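Side-chain contacts in high-affinity zinc uptake system protein znuA (Streptococcus suis, PDB 3MFQ), which probably captures zinc and related metal ions as the substrate-binding component of a high-affinity uptake system: residues A[174-177]-A[178-182]; A[264-267]-A[268-272]. All coordinates share one frame; numbering follows the deposited sequence.

In the fold
Coming from the N terminus, the chain passes the long helix 131-156 and strand 165-167 before it reaches contact 1, which spans helix 174-179, the helix of a beta-alpha-beta unit, and the turn into strand 183-185. Contact 2 follows much later, at the start of the last helix, 266-281. Each closes a short local turn, and because one ends before the other begins, neither nests in nor crosses the other. Their centres lie about 17 Å apart, yet Y180 and F176 of contact 1 pack against Y270 of contact 2. Both also lean on helix 131-156, so this helix, helix 174-179 and the final helix share one packed region.

Contact 1: A[174-177]-A[178-182]; sequences NYFA and ASYDF
The helix ends in a turn that joins A177 to F182: D181 takes left-handed angles, and F182 N reaches back five residues to A177 O at 2.9 Å. The same turn brings A177 CB to within 3.6 Å of F182 CB, where a small methyl suits the tight approach. S179 OG adds a side-chain bond, 2.7 Å to Y175 O and nearly in line with that carbonyl; serine suits the place because its short hydroxyl reaches back to the preceding turn. Y175 O thus takes this hydroxyl besides a weak bond from S179 N, whose better bond goes to F176 O.

F176 has CG trans to its own N (chi1 172°), which sets CG beside the carbonyl carbon and brings the ring's end back toward 178-182. The side chains of F176 and Y180 cross at about a right angle, Y180 CD2 lying over one face of the F176 ring near the rim, 4.0 Å from F176 CE1. F176 CE2 sits over one face of the F182 ring, 4.3 Å from F182 CD1. Both ring pairs are oblique, with planes at 42° and 53°. L156 of helix 131-156 touches F176 and Y180 together.

N174 ND2 bonds the D102 carboxylate, and Y175 OH bonds D102 O and N91 N. The chemistry thus divides: main-chain and hydroxyl bonds close the turn, while aromatic carbon fills the buried side.

Contact 2: A[264-267]-A[268-272]; sequences DTFI and DMYKH
M269 N donates to T265 O over 2.8 Å, the first regular bond of the helix that starts here. T265 stands just before it, at the N-cap, and its OG1 accepts a weak capping bond from D268 N at 3.4 Å. Threonine fits because its hydroxyl, rotated to chi1 73°, can face an amide with no helical carbonyl before it to bond. The carboxylate of D268 lies close by, across from OG1, and an acid in this first turn should interact favourably with the helix dipole. F266 N, another amide of that turn, is held by D18 of helix 14-24.

Such capping opens helix 266-281, the last of the chain, whose inner face is apolar. F266 and Y270, one turn apart, run side by side and point the same way. They form an offset edge-to-face pair with centroids 5.5 Å apart and planes at 76°: the edge of Y270 is turned to the F266 face, and Y270 CD2 lies 3.5 Å from F266 CZ. M269 bends at both chi2 and chi3, as a flexible thioether can, which curls its CE back to 3.7 Å from F266 CD1. The F266 ring also stacks on Y112.

Toward the partly exposed flank, I267 and K271 lie side by side, I267 CG2 touching K271 CE at 3.7 Å. The extended lysine packs its methylenes here and makes a cation-pi contact with W151.

Contact 1: A[174-177]-A[178-182]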
ATOM      1  N   ASN A 174      -3.020  -0.511   8.832  1.00 46.90           N
ATOM      2  CA  ASN A 174      -3.933  -1.263   9.686  1.00 45.01           C
ATOM      3  C   ASN A 174      -3.851  -2.752   9.405  1.00 43.34           C
ATOM      4  O   ASN A 174      -3.877  -3.570  10.322  1.00 45.69           O
ATOM      5  CB  ASN A 174      -5.371  -0.786   9.496  1.00 49.37           C
ATOM      6  CG  ASN A 174      -5.664   0.488  10.254  1.00 53.70           C
ATOM      7  OD1 ASN A 174      -5.176   0.686  11.365  1.00 53.69           O
ATOM      8  ND2 ASN A 174      -6.472   1.358   9.661  1.00 56.81           N
ATOM      9  N   TYR A 175      -3.759  -3.098   8.127  1.00 46.06           N
ATOM     10  CA  TYR A 175      -3.645  -4.493   7.733  1.00 49.04           C
ATOM     11  C   TYR A 175      -2.288  -5.042   8.155  1.00 50.90           C
ATOM     12  O   TYR A 175      -2.159  -6.218   8.496  1.00 52.57           O
ATOM     13  CB  TYR A 175      -3.847  -4.641   6.227  1.00 47.31           C
ATOM     14  CG  TYR A 175      -5.267  -4.374   5.778  1.00 48.20           C
ATOM     15  CD1 TYR A 175      -6.189  -5.408   5.672  1.00 47.49           C
ATOM     16  CD2 TYR A 175      -5.689  -3.088   5.467  1.00 49.35           C
ATOM     17  CE1 TYR A 175      -7.489  -5.169   5.263  1.00 50.53           C
ATOM     18  CE2 TYR A 175      -6.986  -2.840   5.054  1.00 51.43           C
ATOM     19  CZ  TYR A 175      -7.882  -3.885   4.955  1.00 50.25           C
ATOM     20  OH  TYR A 175      -9.173  -3.646   4.549  1.00 48.63           O
ATOM     21  N   PHE A 176      -1.279  -4.178   8.135  1.00 53.95           N
ATOM     22  CA  PHE A 176       0.058  -4.564   8.551  1.00 51.81           C
ATOM     23  C   PHE A 176       0.085  -4.835  10.047  1.00 54.02           C
ATOM     24  O   PHE A 176       0.481  -5.913  10.489  1.00 57.44           O
ATOM     25  CB  PHE A 176       1.062  -3.467   8.207  1.00 52.22           C
ATOM     26  CG  PHE A 176       2.431  -3.713   8.764  1.00 53.54           C
ATOM     27  CD1 PHE A 176       3.359  -4.454   8.053  1.00 52.98           C
ATOM     28  CD2 PHE A 176       2.787  -3.214  10.002  1.00 54.24           C
ATOM     29  CE1 PHE A 176       4.617  -4.686   8.565  1.00 54.38           C
ATOM     30  CE2 PHE A 176       4.044  -3.443  10.520  1.00 54.44           C
ATOM     31  CZ  PHE A 176       4.961  -4.181   9.800  1.00 58.52           C
ATOM     32  N   ALA A 177      -0.340  -3.843  10.819  1.00 50.26           N
ATOM     33  CA  ALA A 177      -0.362  -3.949  12.270  1.00 52.46           C
ATOM     34  C   ALA A 177      -1.150  -5.172  12.717  1.00 52.93           C
ATOM     35  O   ALA A 177      -0.753  -5.876  13.645  1.00 55.31           O
ATOM     36  CB  ALA A 177      -0.952  -2.691  12.877  1.00 50.58           C
ATOM     37  N   ALA A 178      -2.270  -5.418  12.048  1.00 45.32           N
ATOM     38  CA  ALA A 178      -3.132  -6.538  12.387  1.00 45.92           C
ATOM     39  C   ALA A 178      -2.433  -7.866  12.139  1.00 48.93           C
ATOM     40  O   ALA A 178      -2.735  -8.864  12.787  1.00 54.85           O
ATOM     41  CB  ALA A 178      -4.424  -6.466  11.592  1.00 46.42           C
ATOM     42  N   SER A 179      -1.494  -7.875  11.201  1.00 56.34           N
ATOM     43  CA  SER A 179      -0.821  -9.112  10.827  1.00 58.80           C
ATOM     44  C   SER A 179       0.329  -9.474  11.767  1.00 61.86           C
ATOM     45  O   SER A 179       0.680 -10.648  11.901  1.00 64.97           O
ATOM     46  CB  SER A 179      -0.322  -9.033   9.382  1.00 61.57           C
ATOM     47  OG  SER A 179      -1.391  -8.783   8.487  1.00 63.03           O
ATOM     48  N   TYR A 180       0.907  -8.471  12.423  1.00 44.02           N
ATOM     49  CA  TYR A 180       2.095  -8.697  13.239  1.00 43.30           C
ATOM     50  C   TYR A 180       2.026  -8.026  14.595  1.00 41.31           C
ATOM     51  O   TYR A 180       2.987  -7.400  15.032  1.00 42.69           O
ATOM     52  CB  TYR A 180       3.336  -8.224  12.491  1.00 44.07           C
ATOM     53  CG  TYR A 180       3.324  -8.667  11.057  1.00 41.90           C
ATOM     54  CD1 TYR A 180       3.882  -9.876  10.679  1.00 45.09           C
ATOM     55  CD2 TYR A 180       2.719  -7.889  10.086  1.00 41.30           C
ATOM     56  CE1 TYR A 180       3.856 -10.290   9.365  1.00 48.02           C
ATOM     57  CE2 TYR A 180       2.685  -8.288   8.778  1.00 42.88           C
ATOM     58  CZ  TYR A 180       3.254  -9.490   8.417  1.00 44.36           C
ATOM     59  OH  TYR A 180       3.227  -9.898   7.107  1.00 46.19           O
ATOM     60  N   ASP A 181       0.888  -8.160  15.258  1.00 53.35           N
ATOM     61  CA  ASP A 181       0.734  -7.647  16.609  1.00 53.17           C
ATOM     62  C   ASP A 181       1.353  -6.260  16.750  1.00 53.37           C
ATOM     63  O   ASP A 181       2.278  -6.058  17.541  1.00 51.90           O
ATOM     64  CB  ASP A 181       1.379  -8.604  17.607  1.00 52.13           C
ATOM     65  CG  ASP A 181       1.053  -8.255  19.040  1.00 59.39           C
ATOM     66  OD1 ASP A 181      -0.119  -7.925  19.322  1.00 59.42           O
ATOM     67  OD2 ASP A 181       1.969  -8.317  19.883  1.00 61.60           O
ATOM     68  N   PHE A 182       0.839  -5.308  15.978  1.00 42.92           N
ATOM     69  CA  PHE A 182       1.339  -3.941  16.011  1.00 40.19           C
ATOM     70  C   PHE A 182       0.228  -2.932  16.257  1.00 41.81           C
ATOM     71  O   PHE A 182      -0.945  -3.214  16.024  1.00 43.27           O
ATOM     72  CB  PHE A 182       2.047  -3.605  14.705  1.00 38.66           C
ATOM     73  CG  PHE A 182       3.534  -3.509  14.833  1.00 37.05           C
ATOM     74  CD1 PHE A 182       4.327  -4.633  14.680  1.00 38.26           C
ATOM     75  CD2 PHE A 182       4.139  -2.297  15.107  1.00 36.91           C
ATOM     76  CE1 PHE A 182       5.697  -4.547  14.797  1.00 37.82           C
ATOM     77  CE2 PHE A 182       5.508  -2.204  15.225  1.00 37.83           C
ATOM     78  CZ  PHE A 182       6.288  -3.331  15.071  1.00 38.40           C
TER

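Contact 2: A[264-267]-A[268-272]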
ATOM      1  N   ASP A 264      11.592  -0.974  -5.712  1.00105.69           N
ATOM      2  CA  ASP A 264      11.222  -1.326  -7.081  1.00 99.54           C
ATOM      3  C   ASP A 264      10.003  -2.241  -7.154  1.00 92.82           C
ATOM      4  O   ASP A 264       8.941  -1.839  -7.625  1.00 84.77           O
ATOM      5  CB  ASP A 264      12.408  -1.993  -7.779  1.00104.45           C
ATOM      6  CG  ASP A 264      12.097  -2.396  -9.199  1.00106.05           C
ATOM      7  OD1 ASP A 264      11.368  -1.646  -9.882  1.00110.42           O
ATOM      8  OD2 ASP A 264      12.588  -3.459  -9.631  1.00107.63           O
ATOM      9  N   THR A 265      10.167  -3.476  -6.696  1.00 66.64           N
ATOM     10  CA  THR A 265       9.087  -4.451  -6.738  1.00 51.65           C
ATOM     11  C   THR A 265       8.351  -4.488  -5.409  1.00 48.85           C
ATOM     12  O   THR A 265       8.746  -3.823  -4.451  1.00 49.48           O
ATOM     13  CB  THR A 265       9.610  -5.859  -7.067  1.00 54.51           C
ATOM     14  OG1 THR A 265      10.309  -6.389  -5.935  1.00 57.73           O
ATOM     15  CG2 THR A 265      10.547  -5.813  -8.264  1.00 55.96           C
ATOM     16  N   PHE A 266       7.282  -5.275  -5.356  1.00 56.31           N
ATOM     17  CA  PHE A 266       6.439  -5.347  -4.168  1.00 51.66           C
ATOM     18  C   PHE A 266       7.168  -5.958  -2.979  1.00 52.30           C
ATOM     19  O   PHE A 266       7.209  -5.373  -1.899  1.00 53.94           O
ATOM     20  CB  PHE A 266       5.164  -6.138  -4.465  1.00 49.15           C
ATOM     21  CG  PHE A 266       4.344  -6.437  -3.247  1.00 46.65           C
ATOM     22  CD1 PHE A 266       3.467  -5.496  -2.737  1.00 46.59           C
ATOM     23  CD2 PHE A 266       4.456  -7.660  -2.606  1.00 45.42           C
ATOM     24  CE1 PHE A 266       2.714  -5.769  -1.610  1.00 47.19           C
ATOM     25  CE2 PHE A 266       3.707  -7.940  -1.480  1.00 48.26           C
ATOM     26  CZ  PHE A 266       2.834  -6.994  -0.980  1.00 48.15           C
ATOM     27  N   ILE A 267       7.740  -7.139  -3.182  1.00 50.08           N
ATOM     28  CA  ILE A 267       8.434  -7.836  -2.108  1.00 49.37           C
ATOM     29  C   ILE A 267       9.607  -7.016  -1.586  1.00 54.82           C
ATOM     30  O   ILE A 267       9.888  -7.017  -0.389  1.00 56.55           O
ATOM     31  CB  ILE A 267       8.930  -9.221  -2.556  1.00 54.35           C
ATOM     32  CG1 ILE A 267       7.748 -10.109  -2.946  1.00 48.28           C
ATOM     33  CG2 ILE A 267       9.740  -9.878  -1.452  1.00 53.39           C
ATOM     34  CD1 ILE A 267       8.143 -11.517  -3.320  1.00 42.30           C
ATOM     35  N   ASP A 268      10.288  -6.315  -2.486  1.00 54.17           N
ATOM     36  CA  ASP A 268      11.405  -5.462  -2.093  1.00 54.20           C
ATOM     37  C   ASP A 268      10.911  -4.230  -1.345  1.00 51.94           C
ATOM     38  O   ASP A 268      11.492  -3.829  -0.340  1.00 53.33           O
ATOM     39  CB  ASP A 268      12.240  -5.065  -3.311  1.00 62.84           C
ATOM     40  CG  ASP A 268      13.022  -6.233  -3.884  1.00 65.77           C
ATOM     41  OD1 ASP A 268      13.091  -7.288  -3.218  1.00 59.37           O
ATOM     42  OD2 ASP A 268      13.569  -6.098  -4.998  1.00 68.92           O
ATOM     43  N   MET A 269       9.829  -3.636  -1.836  1.00 46.82           N
ATOM     44  CA  MET A 269       9.204  -2.520  -1.145  1.00 44.17           C
ATOM     45  C   MET A 269       8.832  -2.945   0.267  1.00 42.74           C
ATOM     46  O   MET A 269       8.921  -2.164   1.209  1.00 46.56           O
ATOM     47  CB  MET A 269       7.961  -2.049  -1.901  1.00 45.76           C
ATOM     48  CG  MET A 269       7.133  -1.004  -1.169  1.00 45.42           C
ATOM     49  SD  MET A 269       6.025  -1.700   0.073  1.00 49.32           S
ATOM     50  CE  MET A 269       4.886  -2.615  -0.960  1.00 40.65           C
ATOM     51  N   TYR A 270       8.417  -4.196   0.405  1.00 53.52           N
ATOM     52  CA  TYR A 270       8.008  -4.726   1.697  1.00 53.64           C
ATOM     53  C   TYR A 270       9.192  -4.835   2.645  1.00 56.31           C
ATOM     54  O   TYR A 270       9.144  -4.357   3.780  1.00 57.17           O
ATOM     55  CB  TYR A 270       7.385  -6.104   1.517  1.00 55.21           C
ATOM     56  CG  TYR A 270       6.190  -6.354   2.392  1.00 53.23           C
ATOM     57  CD1 TYR A 270       6.313  -6.386   3.772  1.00 50.00           C
ATOM     58  CD2 TYR A 270       4.934  -6.568   1.838  1.00 48.98           C
ATOM     59  CE1 TYR A 270       5.224  -6.616   4.572  1.00 48.27           C
ATOM     60  CE2 TYR A 270       3.837  -6.802   2.638  1.00 48.38           C
ATOM     61  CZ  TYR A 270       3.988  -6.825   4.005  1.00 49.70           C
ATOM     62  OH  TYR A 270       2.905  -7.057   4.821  1.00 49.85           O
ATOM     63  N   LYS A 271      10.251  -5.484   2.174  1.00 55.40           N
ATOM     64  CA  LYS A 271      11.451  -5.667   2.975  1.00 53.85           C
ATOM     65  C   LYS A 271      12.004  -4.315   3.393  1.00 53.66           C
ATOM     66  O   LYS A 271      12.363  -4.112   4.552  1.00 52.90           O
ATOM     67  CB  LYS A 271      12.508  -6.447   2.192  1.00 57.66           C
ATOM     68  CG  LYS A 271      12.094  -7.862   1.825  1.00 58.58           C
ATOM     69  CD  LYS A 271      13.205  -8.583   1.077  1.00 56.29           C
ATOM     70  CE  LYS A 271      12.793  -9.996   0.705  1.00 56.38           C
ATOM     71  NZ  LYS A 271      13.871 -10.708  -0.034  1.00 55.63           N
ATOM     72  N   HIS A 272      12.067  -3.393   2.440  1.00 45.93           N
ATOM     73  CA  HIS A 272      12.526  -2.037   2.707  1.00 47.17           C
ATOM     74  C   HIS A 272      11.775  -1.424   3.883  1.00 49.81           C
ATOM     75  O   HIS A 272      12.380  -0.881   4.808  1.00 49.49           O
ATOM     76  CB  HIS A 272      12.351  -1.165   1.467  1.00 49.29           C
ATOM     77  CG  HIS A 272      12.569   0.296   1.719  1.00 58.41           C
ATOM     78  ND1 HIS A 272      13.785   0.910   1.517  1.00 67.83           N
ATOM     79  CD2 HIS A 272      11.727   1.259   2.157  1.00 54.90           C
ATOM     80  CE1 HIS A 272      13.683   2.193   1.818  1.00 72.35           C
ATOM     81  NE2 HIS A 272      12.442   2.430   2.210  1.00 62.37           N
TER